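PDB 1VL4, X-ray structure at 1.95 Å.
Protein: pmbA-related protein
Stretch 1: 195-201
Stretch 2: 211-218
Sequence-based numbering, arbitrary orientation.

Stretch 1 195-201: SGSWYEL
Stretch 2, residues 211-218: EEIGKRAA

A helix can pack on a β-strand without a single hydrogen bond between them; here small residues lie where the backbones come close, and larger side chains pack alongside. In this pmbA-related protein, strand 195-201 and helix 211-218 run nearly antiparallel, at 154°, with axes approaching to 6.1 Å and 418 Å² buried in total. The strand is well extended, phi from -155° to -102° and psi from 140° to 163°; the helix stays near -62/-45, its turns closed by bonds such as R216 N to E212 O (2.8 Å) and A217 N to I213 O (3.1 Å).

S195 directs its CB away and makes no contact. At G196, CA lies 3.7 Å from A217 O; an ideal CB would sit 2.6 Å from that oxygen, a clash, so glycine suits this position. The register is set by S197 and A217, whose CA atoms are 4.2 Å apart. S197 (chi1 p) points away, leaving its CA 4.1 Å from the small A217 CB.

W198 points toward the helix and has the largest covered area, 97 Å². With chi1 t and chi2 -102°, its broad indole face accepts the aliphatic base of R216: R216 CB stands 4.0 Å from the centroid of the five-membered ring, a CH-pi contact, and W198 NE1 is 3.5 Å from R216 NE. R216 has chi1 m, then chi2 -143° and chi3 -117°, both between wells, and chi4 -158°. Buried, apolar I213 (m, t) brings CG2 to 3.6 Å from W198 O.

Y199 (chi1 p) turns away, and E200 (m, t, chi3 18°) turns back toward the helix, long enough for OE1 to reach 3.5 Å from I213 CD1, while E200 OE2 lies near the guanidinium edge, 4.2 Å from R216 NH2: opposite charges, but beyond a salt bridge. L201 is out of reach. No hydrogen bond or salt bridge links the two stretches.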

ATOM      1  N   SER A 195      23.248   8.969   4.773  1.00 17.82           N
ATOM      2  CA  SER A 195      22.663   7.714   5.203  1.00 16.17           C
ATOM      3  C   SER A 195      23.276   6.487   4.538  1.00 15.48           C
ATOM      4  O   SER A 195      23.783   6.527   3.417  1.00 12.87           O
ATOM      5  CB  SER A 195      21.130   7.745   5.046  1.00 20.31           C
ATOM      6  OG  SER A 195      20.730   8.066   3.731  1.00 28.04           O
ATOM      7  N   GLY A 196      23.226   5.383   5.274  1.00 14.84           N
ATOM      8  CA  GLY A 196      23.728   4.102   4.836  1.00 12.64           C
ATOM      9  C   GLY A 196      22.761   3.055   5.375  1.00 13.93           C
ATOM     10  O   GLY A 196      22.078   3.288   6.382  1.00 13.46           O
ATOM     11  N   SER A 197      22.660   1.935   4.675  1.00 11.90           N
ATOM     12  CA  SER A 197      21.889   0.802   5.182  1.00 13.21           C
ATOM     13  C   SER A 197      22.435  -0.514   4.670  1.00 15.23           C
ATOM     14  O   SER A 197      23.258  -0.563   3.719  1.00 11.58           O
ATOM     15  CB  SER A 197      20.410   0.957   4.848  1.00 15.04           C
ATOM     16  OG  SER A 197      20.106   0.797   3.475  1.00 16.02           O
ATOM     17  N   TRP A 198      22.037  -1.591   5.334  1.00 12.91           N
ATOM     18  CA  TRP A 198      22.398  -2.921   4.886  1.00 12.24           C
ATOM     19  C   TRP A 198      21.343  -3.904   5.407  1.00 13.90           C
ATOM     20  O   TRP A 198      20.775  -3.681   6.469  1.00 13.12           O
ATOM     21  CB  TRP A 198      23.805  -3.296   5.410  1.00 12.09           C
ATOM     22  CG  TRP A 198      24.397  -4.455   4.689  1.00 13.60           C
ATOM     23  CD1 TRP A 198      24.478  -5.733   5.111  1.00 15.83           C
ATOM     24  CD2 TRP A 198      24.934  -4.434   3.364  1.00 15.58           C
ATOM     25  NE1 TRP A 198      25.018  -6.527   4.129  1.00 21.65           N
ATOM     26  CE2 TRP A 198      25.336  -5.746   3.058  1.00 14.26           C
ATOM     27  CE3 TRP A 198      25.140  -3.423   2.422  1.00 19.90           C
ATOM     28  CZ2 TRP A 198      25.922  -6.083   1.849  1.00 18.33           C
ATOM     29  CZ3 TRP A 198      25.738  -3.755   1.220  1.00 18.81           C
ATOM     30  CH2 TRP A 198      26.122  -5.071   0.951  1.00 23.88           C
ATOM     31  N   TYR A 199      21.121  -4.992   4.669  1.00 16.16           N
ATOM     32  CA  TYR A 199      20.235  -6.074   5.100  1.00 15.35           C
ATOM     33  C   TYR A 199      20.838  -7.407   4.708  1.00 15.99           C
ATOM     34  O   TYR A 199      21.679  -7.507   3.768  1.00 13.44           O
ATOM     35  CB  TYR A 199      18.827  -5.956   4.468  1.00 16.56           C
ATOM     36  CG  TYR A 199      18.820  -6.110   2.966  1.00 17.15           C
ATOM     37  CD1 TYR A 199      18.690  -7.366   2.346  1.00 21.55           C
ATOM     38  CD2 TYR A 199      18.969  -5.007   2.159  1.00 24.11           C
ATOM     39  CE1 TYR A 199      18.748  -7.470   0.917  1.00 17.77           C
ATOM     40  CE2 TYR A 199      19.019  -5.112   0.770  1.00 23.99           C
ATOM     41  CZ  TYR A 199      18.925  -6.328   0.165  1.00 26.63           C
ATOM     42  OH  TYR A 199      18.971  -6.331  -1.207  1.00 33.03           O
ATOM     43  N   GLU A 200      20.418  -8.437   5.423  1.00 14.85           N
ATOM     44  CA  GLU A 200      20.660  -9.826   4.991  1.00 15.06           C
ATOM     45  C   GLU A 200      19.286 -10.553   4.998  1.00 17.68           C
ATOM     46  O   GLU A 200      18.436 -10.296   5.848  1.00 11.09           O
ATOM     47  CB  GLU A 200      21.666 -10.523   5.917  1.00 15.16           C
ATOM     48  CG  GLU A 200      23.179 -10.207   5.656  1.00 20.80           C
ATOM     49  CD  GLU A 200      24.172 -10.582   6.829  1.00 23.99           C
ATOM     50  OE1 GLU A 200      23.836 -11.391   7.752  1.00 26.22           O
ATOM     51  OE2 GLU A 200      25.329 -10.045   6.788  1.00 38.41           O
ATOM     52  N   LEU A 201      19.073 -11.396   3.988  1.00 17.78           N
ATOM     53  CA  LEU A 201      17.936 -12.368   3.938  1.00 18.84           C
ATOM     54  C   LEU A 201      18.505 -13.733   4.272  1.00 19.07           C
ATOM     55  O   LEU A 201      19.649 -14.031   3.908  1.00 20.71           O
ATOM     56  CB  LEU A 201      17.309 -12.356   2.550  1.00 20.92           C
ATOM     57  CG  LEU A 201      16.435 -11.132   2.340  1.00 18.67           C
ATOM     58  CD1 LEU A 201      16.426 -10.725   0.869  1.00 27.85           C
ATOM     59  CD2 LEU A 201      15.026 -11.396   2.846  1.00 23.44           C
ATOM     60  N   GLU A 211      25.926  -8.195  14.104  1.00 16.16           N
ATOM     61  CA  GLU A 211      27.084  -7.358  14.235  1.00 15.65           C
ATOM     62  C   GLU A 211      27.574  -6.901  12.851  1.00 16.20           C
ATOM     63  O   GLU A 211      27.847  -5.725  12.641  1.00 17.64           O
ATOM     64  CB  GLU A 211      28.174  -8.118  15.030  1.00 14.34           C
ATOM     65  CG  GLU A 211      29.542  -7.370  15.189  1.00 25.96           C
ATOM     66  N   GLU A 212      27.679  -7.804  11.896  1.00 15.22           N
ATOM     67  CA  GLU A 212      28.138  -7.376  10.572  1.00 16.54           C
ATOM     68  C   GLU A 212      27.137  -6.460   9.858  1.00 16.91           C
ATOM     69  O   GLU A 212      27.532  -5.544   9.117  1.00 11.91           O
ATOM     70  CB  GLU A 212      28.444  -8.582   9.704  1.00 18.13           C
ATOM     71  CG  GLU A 212      28.841  -8.231   8.267  1.00 30.65           C
ATOM     72  CD  GLU A 212      30.098  -7.318   8.198  1.00 41.68           C
ATOM     73  OE1 GLU A 212      30.873  -7.231   9.177  1.00 47.96           O
ATOM     74  OE2 GLU A 212      30.314  -6.692   7.147  1.00 45.59           O
ATOM     75  N   ILE A 213      25.849  -6.716  10.059  1.00 12.22           N
ATOM     76  CA  ILE A 213      24.825  -5.929   9.413  1.00 14.71           C
ATOM     77  C   ILE A 213      24.850  -4.478   9.919  1.00 13.07           C
ATOM     78  O   ILE A 213      24.716  -3.538   9.132  1.00 14.81           O
ATOM     79  CB  ILE A 213      23.394  -6.534   9.610  1.00 13.16           C
ATOM     80  CG1 ILE A 213      23.244  -7.801   8.769  1.00 16.09           C
ATOM     81  CG2 ILE A 213      22.307  -5.517   9.208  1.00 13.19           C
ATOM     82  CD1 ILE A 213      22.082  -8.720   9.176  1.00 13.81           C
ATOM     83  N   GLY A 214      24.948  -4.307  11.235  1.00 12.46           N
ATOM     84  CA  GLY A 214      25.044  -2.981  11.831  1.00 12.43           C
ATOM     85  C   GLY A 214      26.324  -2.274  11.411  1.00 11.70           C
ATOM     86  O   GLY A 214      26.303  -1.105  11.056  1.00 11.58           O
ATOM     87  N   LYS A 215      27.423  -3.013  11.440  1.00 15.16           N
ATOM     88  CA  LYS A 215      28.757  -2.500  11.010  1.00 17.32           C
ATOM     89  C   LYS A 215      28.723  -2.016   9.537  1.00 15.69           C
ATOM     90  O   LYS A 215      29.123  -0.893   9.240  1.00 13.58           O
ATOM     91  CB  LYS A 215      29.794  -3.603  11.205  1.00 18.08           C
ATOM     92  CG  LYS A 215      31.251  -3.175  10.987  1.00 22.58           C
ATOM     93  CD  LYS A 215      32.188  -4.366  10.816  1.00 25.72           C
ATOM     94  CE  LYS A 215      33.665  -3.972  10.986  1.00 34.56           C
ATOM     95  NZ  LYS A 215      34.573  -4.934  10.272  1.00 41.06           N
ATOM     96  N   ARG A 216      28.224  -2.848   8.613  1.00 11.91           N
ATOM     97  CA  ARG A 216      27.996  -2.383   7.231  1.00 14.25           C
ATOM     98  C   ARG A 216      27.099  -1.156   7.037  1.00 14.83           C
ATOM     99  O   ARG A 216      27.405  -0.332   6.202  1.00 15.43           O
ATOM    100  CB  ARG A 216      27.533  -3.502   6.306  1.00 15.19           C
ATOM    101  CG  ARG A 216      28.545  -4.587   6.284  1.00 30.16           C
ATOM    102  CD  ARG A 216      28.748  -5.273   4.962  1.00 44.80           C
ATOM    103  NE  ARG A 216      28.400  -6.691   5.019  1.00 50.71           N
ATOM    104  CZ  ARG A 216      28.858  -7.614   4.172  1.00 53.36           C
ATOM    105  NH1 ARG A 216      29.699  -7.283   3.191  1.00 57.77           N
ATOM    106  NH2 ARG A 216      28.466  -8.872   4.295  1.00 57.07           N
ATOM    107  N   ALA A 217      26.001  -1.047   7.773  1.00 13.24           N
ATOM    108  CA  ALA A 217      25.160   0.106   7.674  1.00 12.90           C
ATOM    109  C   ALA A 217      25.945   1.383   8.030  1.00 12.95           C
ATOM    110  O   ALA A 217      25.839   2.411   7.328  1.00 13.62           O
ATOM    111  CB  ALA A 217      23.950  -0.079   8.581  1.00 13.54           C
ATOM    112  N   ALA A 218      26.756   1.315   9.091  1.00 14.13           N
ATOM    113  CA  ALA A 218      27.600   2.443   9.529  1.00 13.69           C
ATOM    114  C   ALA A 218      28.668   2.756   8.460  1.00 14.45           C
ATOM    115  O   ALA A 218      28.773   3.884   7.999  1.00 15.76           O
ATOM    116  CB  ALA A 218      28.270   2.104  10.830  1.00 13.78           C
TER